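A-adding tRNA nucleotidyltransferase (Aquifex aeolicus, PDB 4WBY) adds the terminal adenosine to tRNA ending in CC, using ATP and magnesium, and so completes the CCA end. Local coordinates at residues R166-L171 against N208-A213; R117-I122 against L171-R176; S337-L342 against L354-L359. All coordinates share one frame; numbering follows the deposited sequence.

Contact 1: R166-L171 against N208-A213; sequences RILRAL and NEIKLA
Glu209 OE2 is gripped twice, by Arg172 NE in a salt bridge and by water 1, which donates to it over 2.7 Å and also to Leu168 O (2.8 Å), linking the two segments. The setting is a pair of near-parallel helices, 165-177 and 203-214, packed side by side; their short axes approach to 9.8 Å at an angle of 7°. Arg169 and Glu209 cross at about a right angle and touch through Arg169 CG, 3.4 Å from Glu209 OE1. Their salt bridge is long and rests on charge alone: OE1 stands 3.9 Å from Arg169 NH1, well out of the guanidinium plane, and the two planes differ by 63°. Arg169 has its stronger partner in Asp119. Glu209, its CG anti to the backbone N (chi1 172°) and its chain bent at chi2, lays its aliphatic part alongside Leu168, CG 3.5 Å from Leu168 CB. An alanine here is likely to leave Arg172 NE without its carboxylate mate and both waters without one of their acceptors. Leu168 CD1 continues the apolar side onto Ile210 CG1, 4.0 Å away. Water 2 accepts from Arg169 NH1 at the guanidinium edge, in its plane, and donates to Glu209 OE1 over 2.7 Å.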
loop_
_atom_site.group_PDB
_atom_site.type_symbol
_atom_site.label_atom_id
_atom_site.label_comp_id
_atom_site.label_asym_id
_atom_site.label_seq_id
_atom_site.Cartn_x
_atom_site.Cartn_y
_atom_site.Cartn_z
ATOM N N ARG A 166 3.169 0.713 14.949
ATOM C CA ARG A 166 3.602 -0.648 14.633
ATOM C C ARG A 166 2.490 -1.678 14.784
ATOM O O ARG A 166 2.584 -2.758 14.217
ATOM C CB ARG A 166 4.791 -1.052 15.504
ATOM C CG ARG A 166 6.052 -0.284 15.181
ATOM C CD ARG A 166 7.146 -0.638 16.163
ATOM N NE ARG A 166 8.369 0.091 15.883
ATOM C CZ ARG A 166 9.257 0.437 16.816
ATOM N NH1 ARG A 166 9.054 0.132 18.099
ATOM N NH2 ARG A 166 10.335 1.109 16.468
ATOM N N ILE A 167 1.460 -1.358 15.565
ATOM C CA ILE A 167 0.282 -2.222 15.651
ATOM C C ILE A 167 -0.311 -2.431 14.256
ATOM O O ILE A 167 -0.576 -3.561 13.833
ATOM C CB ILE A 167 -0.790 -1.623 16.587
ATOM C CG1 ILE A 167 -0.278 -1.572 18.035
ATOM C CG2 ILE A 167 -2.121 -2.385 16.484
ATOM C CD1 ILE A 167 -1.118 -0.681 18.943
ATOM N N LEU A 168 -0.531 -1.331 13.544
ATOM C CA LEU A 168 -1.062 -1.419 12.188
ATOM C C LEU A 168 -0.047 -2.055 11.237
ATOM O O LEU A 168 -0.422 -2.862 10.379
ATOM C CB LEU A 168 -1.486 -0.035 11.672
ATOM C CG LEU A 168 -2.629 0.674 12.404
ATOM C CD1 LEU A 168 -2.970 1.971 11.683
ATOM C CD2 LEU A 168 -3.862 -0.206 12.546
ATOM N N ARG A 169 1.229 -1.690 11.377
ATOM C CA ARG A 169 2.261 -2.226 10.484
ATOM C C ARG A 169 2.358 -3.745 10.614
ATOM O O ARG A 169 2.533 -4.443 9.615
ATOM C CB ARG A 169 3.628 -1.604 10.780
ATOM C CG ARG A 169 3.719 -0.122 10.479
ATOM C CD ARG A 169 5.115 0.423 10.776
ATOM N NE ARG A 169 6.170 -0.293 10.074
ATOM C CZ ARG A 169 6.654 0.052 8.883
ATOM N NH1 ARG A 169 6.166 1.107 8.238
ATOM N NH2 ARG A 169 7.625 -0.668 8.332
ATOM N N ALA A 170 2.236 -4.253 11.841
ATOM C CA ALA A 170 2.296 -5.701 12.062
ATOM C C ALA A 170 1.245 -6.412 11.234
ATOM O O ALA A 170 1.498 -7.472 10.649
ATOM C CB ALA A 170 2.111 -6.034 13.538
ATOM N N LEU A 171 0.056 -5.823 11.188
ATOM C CA LEU A 171 -1.059 -6.441 10.495
ATOM C C LEU A 171 -0.896 -6.308 8.981
ATOM O O LEU A 171 -1.293 -7.203 8.233
ATOM C CB LEU A 171 -2.376 -5.823 10.978
ATOM C CG LEU A 171 -2.576 -5.909 12.499
ATOM C CD1 LEU A 171 -3.949 -5.387 12.910
ATOM C CD2 LEU A 171 -2.342 -7.340 13.001
ATOM N N ASN A 208 -1.021 7.653 7.601
ATOM C CA ASN A 208 -0.043 7.266 6.590
ATOM C C ASN A 208 0.065 5.755 6.469
ATOM O O ASN A 208 0.234 5.221 5.377
ATOM C CB ASN A 208 1.336 7.859 6.898
ATOM C CG ASN A 208 1.402 9.346 6.643
ATOM O OD1 ASN A 208 0.575 9.903 5.918
ATOM N ND2 ASN A 208 2.400 10.001 7.231
ATOM N N GLU A 209 -0.049 5.059 7.594
ATOM C CA GLU A 209 0.068 3.608 7.566
ATOM C C GLU A 209 -1.175 2.976 6.925
ATOM O O GLU A 209 -1.063 1.996 6.182
ATOM C CB GLU A 209 0.320 3.070 8.981
ATOM C CG GLU A 209 0.269 1.560 9.119
ATOM C CD GLU A 209 1.192 0.809 8.170
ATOM O OE1 GLU A 209 2.261 1.328 7.776
ATOM O OE2 GLU A 209 0.842 -0.328 7.820
ATOM N N ILE A 210 -2.357 3.552 7.161
ATOM C CA ILE A 210 -3.556 3.029 6.503
ATOM C C ILE A 210 -3.452 3.241 4.989
ATOM O O ILE A 210 -3.862 2.381 4.198
ATOM C CB ILE A 210 -4.840 3.672 7.050
ATOM C CG1 ILE A 210 -4.987 3.334 8.537
ATOM C CG2 ILE A 210 -6.061 3.179 6.281
ATOM C CD1 ILE A 210 -6.177 4.014 9.220
ATOM N N LYS A 211 -2.876 4.372 4.586
ATOM C CA LYS A 211 -2.670 4.648 3.166
ATOM C C LYS A 211 -1.735 3.611 2.547
ATOM O O LYS A 211 -1.928 3.208 1.408
ATOM C CB LYS A 211 -2.127 6.073 2.963
ATOM C CG LYS A 211 -3.157 7.156 3.326
ATOM C CD LYS A 211 -2.536 8.530 3.497
ATOM C CE LYS A 211 -1.989 9.058 2.189
ATOM N NZ LYS A 211 -1.460 10.440 2.356
ATOM N N LEU A 212 -0.729 3.162 3.299
ATOM C CA LEU A 212 0.147 2.106 2.795
ATOM C C LEU A 212 -0.602 0.779 2.679
ATOM O O LEU A 212 -0.433 0.044 1.700
ATOM C CB LEU A 212 1.386 1.942 3.688
ATOM C CG LEU A 212 2.371 3.114 3.612
ATOM C CD1 LEU A 212 3.556 2.895 4.543
ATOM C CD2 LEU A 212 2.862 3.338 2.188
ATOM N N ALA A 213 -1.439 0.476 3.664
ATOM C CA ALA A 213 -2.185 -0.778 3.637
ATOM C C ALA A 213 -3.113 -0.867 2.427
ATOM O O ALA A 213 -3.229 -1.935 1.808
ATOM C CB ALA A 213 -2.977 -0.953 4.925
HETATM O O HOH W 1 -1.570 -1.467 8.228
HETATM O O HOH W 2 4.062 3.128 8.582
#

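Contact 2: R117-I122 against L171-R176. With SO4 (sulfate ion), chain D.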
loop_
_atom_site.group_PDB
_atom_site.type_symbol
_atom_site.label_atom_id
_atom_site.label_comp_id
_atom_site.label_asym_id
_atom_site.label_seq_id
_atom_site.Cartn_x
_atom_site.Cartn_y
_atom_site.Cartn_z
ATOM N N ARG A 117 16.373 -1.335 16.642
ATOM C CA ARG A 117 15.347 -0.309 16.796
ATOM C C ARG A 117 14.260 -0.397 15.717
ATOM O O ARG A 117 13.341 0.415 15.698
ATOM C CB ARG A 117 15.980 1.081 16.770
ATOM C CG ARG A 117 16.602 1.385 15.443
ATOM C CD ARG A 117 16.923 2.846 15.259
ATOM N NE ARG A 117 17.545 3.059 13.957
ATOM C CZ ARG A 117 16.876 3.125 12.810
ATOM N NH1 ARG A 117 15.553 3.003 12.798
ATOM N NH2 ARG A 117 17.529 3.319 11.672
ATOM N N ARG A 118 14.352 -1.380 14.828
ATOM C CA ARG A 118 13.366 -1.509 13.748
ATOM C C ARG A 118 12.108 -2.257 14.204
ATOM O O ARG A 118 11.981 -2.579 15.386
ATOM C CB ARG A 118 14.026 -2.177 12.543
ATOM C CG ARG A 118 15.001 -1.210 11.869
ATOM C CD ARG A 118 16.038 -1.871 10.994
ATOM N NE ARG A 118 17.044 -0.885 10.605
ATOM C CZ ARG A 118 17.023 -0.197 9.468
ATOM N NH1 ARG A 118 16.050 -0.408 8.588
ATOM N NH2 ARG A 118 17.989 0.686 9.204
ATOM N N ASP A 119 11.148 -2.510 13.316
ATOM C CA ASP A 119 9.864 -2.985 13.843
ATOM C C ASP A 119 9.785 -4.502 14.108
ATOM O O ASP A 119 9.469 -4.903 15.234
ATOM C CB ASP A 119 8.681 -2.542 12.961
ATOM C CG ASP A 119 8.865 -2.810 11.462
ATOM O OD1 ASP A 119 9.778 -3.542 11.021
ATOM O OD2 ASP A 119 8.024 -2.273 10.707
ATOM N N PHE A 120 10.087 -5.333 13.115
ATOM C CA PHE A 120 9.880 -6.778 13.236
ATOM C C PHE A 120 11.124 -7.528 12.809
ATOM O O PHE A 120 11.927 -7.005 12.032
ATOM C CB PHE A 120 8.657 -7.206 12.415
ATOM C CG PHE A 120 7.462 -6.358 12.692
ATOM C CD1 PHE A 120 6.875 -6.382 13.950
ATOM C CD2 PHE A 120 6.959 -5.490 11.732
ATOM C CE1 PHE A 120 5.798 -5.566 14.252
ATOM C CE2 PHE A 120 5.876 -4.672 12.021
ATOM C CZ PHE A 120 5.300 -4.703 13.289
ATOM N N THR A 121 11.300 -8.741 13.330
ATOM C CA THR A 121 12.557 -9.446 13.113
ATOM C C THR A 121 12.850 -9.663 11.632
ATOM O O THR A 121 14.009 -9.605 11.216
ATOM C CB THR A 121 12.594 -10.802 13.834
ATOM O OG1 THR A 121 11.528 -11.628 13.358
ATOM C CG2 THR A 121 12.465 -10.621 15.354
ATOM N N ILE A 122 11.817 -9.887 10.826
ATOM C CA ILE A 122 12.062 -10.157 9.416
ATOM C C ILE A 122 12.502 -8.895 8.674
ATOM O O ILE A 122 12.998 -8.986 7.551
ATOM C CB ILE A 122 10.833 -10.776 8.714
ATOM C CG1 ILE A 122 9.634 -9.818 8.734
ATOM C CG2 ILE A 122 10.506 -12.154 9.308
ATOM C CD1 ILE A 122 8.470 -10.272 7.854
ATOM N N LEU A 171 0.056 -5.823 11.188
ATOM C CA LEU A 171 -1.059 -6.441 10.495
ATOM C C LEU A 171 -0.896 -6.308 8.981
ATOM O O LEU A 171 -1.293 -7.203 8.233
ATOM C CB LEU A 171 -2.376 -5.823 10.978
ATOM C CG LEU A 171 -2.576 -5.909 12.499
ATOM C CD1 LEU A 171 -3.949 -5.387 12.910
ATOM C CD2 LEU A 171 -2.342 -7.340 13.001
ATOM N N ARG A 172 -0.285 -5.214 8.528
ATOM C CA ARG A 172 0.020 -5.083 7.100
ATOM C C ARG A 172 0.987 -6.182 6.646
ATOM O O ARG A 172 0.747 -6.844 5.632
ATOM C CB ARG A 172 0.597 -3.707 6.761
ATOM C CG ARG A 172 1.108 -3.619 5.320
ATOM C CD ARG A 172 1.207 -2.175 4.822
ATOM N NE ARG A 172 2.097 -1.332 5.620
ATOM C CZ ARG A 172 3.396 -1.177 5.395
ATOM N NH1 ARG A 172 3.991 -1.824 4.400
ATOM N NH2 ARG A 172 4.106 -0.367 6.169
ATOM N N PHE A 173 2.068 -6.398 7.395
ATOM C CA PHE A 173 3.012 -7.439 6.995
ATOM C C PHE A 173 2.415 -8.833 7.161
ATOM O O PHE A 173 2.638 -9.698 6.308
ATOM C CB PHE A 173 4.332 -7.314 7.763
ATOM C CG PHE A 173 5.110 -6.078 7.399
ATOM C CD1 PHE A 173 5.503 -5.855 6.085
ATOM C CD2 PHE A 173 5.424 -5.129 8.353
ATOM C CE1 PHE A 173 6.214 -4.710 5.733
ATOM C CE2 PHE A 173 6.140 -3.991 8.013
ATOM C CZ PHE A 173 6.532 -3.776 6.698
ATOM N N ALA A 174 1.642 -9.051 8.226
ATOM C CA ALA A 174 1.000 -10.359 8.406
ATOM C C ALA A 174 0.076 -10.669 7.227
ATOM O O ALA A 174 0.106 -11.776 6.676
ATOM C CB ALA A 174 0.228 -10.421 9.732
ATOM N N GLY A 175 -0.734 -9.694 6.823
ATOM C CA GLY A 175 -1.658 -9.907 5.722
ATOM C C GLY A 175 -0.957 -10.031 4.376
ATOM O O GLY A 175 -1.313 -10.880 3.554
ATOM N N ARG A 176 0.043 -9.182 4.136
ATOM C CA ARG A 176 0.815 -9.263 2.898
ATOM C C ARG A 176 1.424 -10.640 2.700
ATOM O O ARG A 176 1.381 -11.198 1.609
ATOM C CB ARG A 176 1.939 -8.222 2.891
ATOM C CG ARG A 176 2.855 -8.341 1.679
ATOM C CD ARG A 176 4.149 -7.557 1.826
ATOM N NE ARG A 176 3.919 -6.118 1.858
ATOM C CZ ARG A 176 4.883 -5.215 1.994
ATOM N NH1 ARG A 176 6.149 -5.609 2.124
ATOM N NH2 ARG A 176 4.586 -3.927 2.011
HETATM S S SO4 D . 8.027 -1.951 3.199
HETATM O O1 SO4 D . 9.162 -2.581 3.900
HETATM O O2 SO4 D . 7.419 -2.959 2.336
HETATM O O3 SO4 D . 7.043 -1.428 4.146
HETATM O O4 SO4 D . 8.548 -0.870 2.369
#
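Phe120 meets Phe173 rim to rim, with Phe120 CE2 3.7 Å from Phe173 CD2. The ring planes stand 75° apart and the centroids 6.0 Å, and since neither ring lies over the other's face this is not a T-shaped stack. Asp119 OD2 approaches the rim of Phe173 as well, 3.7 Å from its CE2, with the carboxylate turned 84° from the ring plane. Another part of that rim faces the bound sulfate, whose O3 is 3.5 Å from Phe173 CZ. Arg172, its CG trans to the backbone N and its chain then bent at chi3, turns NH1 to the ion and gives sulfate O3 a nearly straight bond (3.1 Å, 173°). Sulfate O2 takes a forked pair from Arg176 NH1 (2.9 Å) and Arg176 NH2, in the plane of that guanidinium; Arg35 NH1 adds a further bond to the ion. In the next shell, Glu216 pairs with Arg176 NH2, and Asp119 OD1 accepts from the backbone of Phe120 (N to OD1 2.8 Å) and from Asn123 ND2. The loop 117-122 belongs to the head domain, and it docks here on helix 165-177. Arginines gathered round an anion, among residues that bind ATP, suggest that the sulfate, though probably from the crystallisation liquor, occupies a phosphate-like position in the nucleotide pocket of this tRNA nucleotidyltransferase family.

Contact 3: S337-L342 against L354-L359; sequences SVLLLL and LYLEKL
Leu339 reaches across to Leu356 and Tyr355 with a single methyl, CD1, and that methyl makes the tight part of the contact. The contact joins two successive helices, 336-342 and 349-359, of the C-terminal helical part of the chain. Leu339 CD1 lies 3.7 Å from Leu356 CD2, the two side chains running obliquely to each other. The same methyl is also 4.1 Å from Tyr355 CE2, and here the side chains cross at about a right angle. Tyr355 swings its ring toward this spot with CG anti to the backbone N (chi1 173°). Separation of the backbones is wide, the nearest CA atoms, of Leu339 and Leu356, being 8.8 Å apart, which agrees with a contact made by side-chain ends. Helix 243-262 adds Trp258 against Leu356, and helix 324-331 adds Tyr328 and Leu331 against Tyr355. By contrast, the side of 354-359 bearing Glu357 and the exposed Lys358 takes no part in the apolar grip; Glu357 pairs instead with Lys353. There the helix widens into a pi-type turn, and Leu354 O accepts from both Lys358 N (2.8 Å) and Leu359 N (3.0 Å), which arrive from opposite faces of its carbonyl plane.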
loop_
_atom_site.group_PDB
_atom_site.type_symbol
_atom_site.label_atom_id
_atom_site.label_comp_id
_atom_site.label_asym_id
_atom_site.label_seq_id
_atom_site.Cartn_x
_atom_site.Cartn_y
_atom_site.Cartn_z
ATOM N N SER A 337 -15.081 3.766 -10.709
ATOM C CA SER A 337 -15.356 3.392 -9.319
ATOM C C SER A 337 -16.849 3.210 -9.036
ATOM O O SER A 337 -17.236 2.274 -8.331
ATOM C CB SER A 337 -14.761 4.429 -8.359
ATOM O OG SER A 337 -15.202 5.742 -8.660
ATOM N N VAL A 338 -17.687 4.086 -9.587
ATOM C CA VAL A 338 -19.120 4.002 -9.317
ATOM C C VAL A 338 -19.704 2.783 -10.035
ATOM O O VAL A 338 -20.570 2.101 -9.493
ATOM C CB VAL A 338 -19.876 5.293 -9.740
ATOM C CG1 VAL A 338 -21.385 5.132 -9.535
ATOM C CG2 VAL A 338 -19.351 6.489 -8.956
ATOM N N LEU A 339 -19.207 2.490 -11.235
ATOM C CA LEU A 339 -19.640 1.291 -11.952
ATOM C C LEU A 339 -19.362 0.026 -11.139
ATOM O O LEU A 339 -20.206 -0.867 -11.056
ATOM C CB LEU A 339 -18.947 1.176 -13.306
ATOM C CG LEU A 339 -19.167 2.339 -14.264
ATOM C CD1 LEU A 339 -18.405 2.083 -15.551
ATOM C CD2 LEU A 339 -20.645 2.525 -14.546
ATOM N N LEU A 340 -18.176 -0.053 -10.544
ATOM C CA LEU A 340 -17.816 -1.243 -9.781
ATOM C C LEU A 340 -18.664 -1.336 -8.509
ATOM O O LEU A 340 -19.087 -2.425 -8.117
ATOM C CB LEU A 340 -16.319 -1.242 -9.466
ATOM C CG LEU A 340 -15.441 -1.240 -10.723
ATOM C CD1 LEU A 340 -13.958 -1.337 -10.393
ATOM C CD2 LEU A 340 -15.856 -2.342 -11.688
ATOM N N LEU A 341 -18.955 -0.194 -7.893
ATOM C CA LEU A 341 -19.835 -0.168 -6.727
ATOM C C LEU A 341 -21.238 -0.666 -7.087
ATOM O O LEU A 341 -21.859 -1.415 -6.328
ATOM C CB LEU A 341 -19.901 1.242 -6.138
ATOM C CG LEU A 341 -19.249 1.505 -4.778
ATOM C CD1 LEU A 341 -18.065 0.584 -4.501
ATOM C CD2 LEU A 341 -18.839 2.965 -4.669
ATOM N N LEU A 342 -21.725 -0.259 -8.256
ATOM C CA LEU A 342 -23.039 -0.679 -8.727
ATOM C C LEU A 342 -23.094 -2.188 -8.936
ATOM O O LEU A 342 -24.151 -2.800 -8.787
ATOM C CB LEU A 342 -23.411 0.058 -10.024
ATOM C CG LEU A 342 -23.873 1.509 -9.828
ATOM C CD1 LEU A 342 -23.802 2.275 -11.135
ATOM C CD2 LEU A 342 -25.287 1.580 -9.258
ATOM N N LEU A 354 -22.805 -5.251 -19.141
ATOM C CA LEU A 354 -23.231 -4.998 -20.514
ATOM C C LEU A 354 -22.738 -3.638 -20.991
ATOM O O LEU A 354 -22.264 -3.502 -22.120
ATOM C CB LEU A 354 -24.753 -5.078 -20.634
ATOM C CG LEU A 354 -25.307 -4.848 -22.043
ATOM C CD1 LEU A 354 -24.850 -5.954 -22.987
ATOM C CD2 LEU A 354 -26.828 -4.749 -22.025
ATOM N N TYR A 355 -22.853 -2.631 -20.133
ATOM C CA TYR A 355 -22.350 -1.310 -20.475
ATOM C C TYR A 355 -20.856 -1.359 -20.766
ATOM O O TYR A 355 -20.393 -0.808 -21.761
ATOM C CB TYR A 355 -22.619 -0.308 -19.359
ATOM C CG TYR A 355 -21.953 1.022 -19.624
ATOM C CD1 TYR A 355 -22.504 1.922 -20.522
ATOM C CD2 TYR A 355 -20.764 1.366 -18.994
ATOM C CE1 TYR A 355 -21.897 3.129 -20.782
ATOM C CE2 TYR A 355 -20.146 2.577 -19.249
ATOM C CZ TYR A 355 -20.722 3.454 -20.143
ATOM O OH TYR A 355 -20.123 4.661 -20.407
ATOM N N LEU A 356 -20.110 -2.024 -19.889
ATOM C CA LEU A 356 -18.655 -2.064 -19.990
ATOM C C LEU A 356 -18.173 -2.885 -21.175
ATOM O O LEU A 356 -17.206 -2.515 -21.843
ATOM C CB LEU A 356 -18.047 -2.621 -18.699
ATOM C CG LEU A 356 -18.006 -1.664 -17.511
ATOM C CD1 LEU A 356 -17.507 -2.383 -16.270
ATOM C CD2 LEU A 356 -17.120 -0.468 -17.828
ATOM N N GLU A 357 -18.854 -3.995 -21.438
ATOM C CA GLU A 357 -18.409 -4.920 -22.470
ATOM C C GLU A 357 -18.962 -4.592 -23.857
ATOM O O GLU A 357 -18.306 -4.863 -24.859
ATOM C CB GLU A 357 -18.789 -6.354 -22.089
ATOM C CG GLU A 357 -18.042 -6.886 -20.871
ATOM C CD GLU A 357 -18.439 -8.307 -20.519
ATOM O OE1 GLU A 357 -19.583 -8.699 -20.833
ATOM O OE2 GLU A 357 -17.608 -9.033 -19.933
ATOM N N LYS A 358 -20.155 -4.005 -23.920
ATOM C CA LYS A 358 -20.829 -3.803 -25.205
ATOM C C LYS A 358 -21.273 -2.365 -25.490
ATOM O O LYS A 358 -20.914 -1.792 -26.520
ATOM C CB LYS A 358 -22.052 -4.720 -25.301
ATOM C CG LYS A 358 -21.744 -6.208 -25.210
ATOM C CD LYS A 358 -20.943 -6.690 -26.406
ATOM C CE LYS A 358 -20.704 -8.190 -26.334
ATOM N NZ LYS A 358 -19.897 -8.680 -27.486
ATOM N N LEU A 359 -22.063 -1.791 -24.585
ATOM C CA LEU A 359 -22.771 -0.543 -24.870
ATOM C C LEU A 359 -21.854 0.659 -25.105
ATOM O O LEU A 359 -22.094 1.460 -26.011
ATOM C CB LEU A 359 -23.747 -0.224 -23.735
ATOM C CG LEU A 359 -24.783 -1.305 -23.420
ATOM C CD1 LEU A 359 -25.798 -0.788 -22.409
ATOM C CD2 LEU A 359 -25.474 -1.780 -24.688
#

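Overall arrangement
Contacts 1 and 2 both use helix 165-177 and share Leu171; their centres are 9 Å apart. Salt bridges made by arginines of that helix join them, so the head-domain loop and helix 203-214 are tied through one element. Contact 3 stands apart, about 32 Å from contact 1 and 37 Å from contact 2 between centres, and across the chain's centre from contact 2. All touching residues are buried in contacts 2 and 3, and three of four in contact 1, where Arg169 is partly exposed. The chemistry differs: charge and water in contact 1, aromatic rims beside an anion site in contact 2, and purely apolar ends in contact 3, away from the ATP-binding residues.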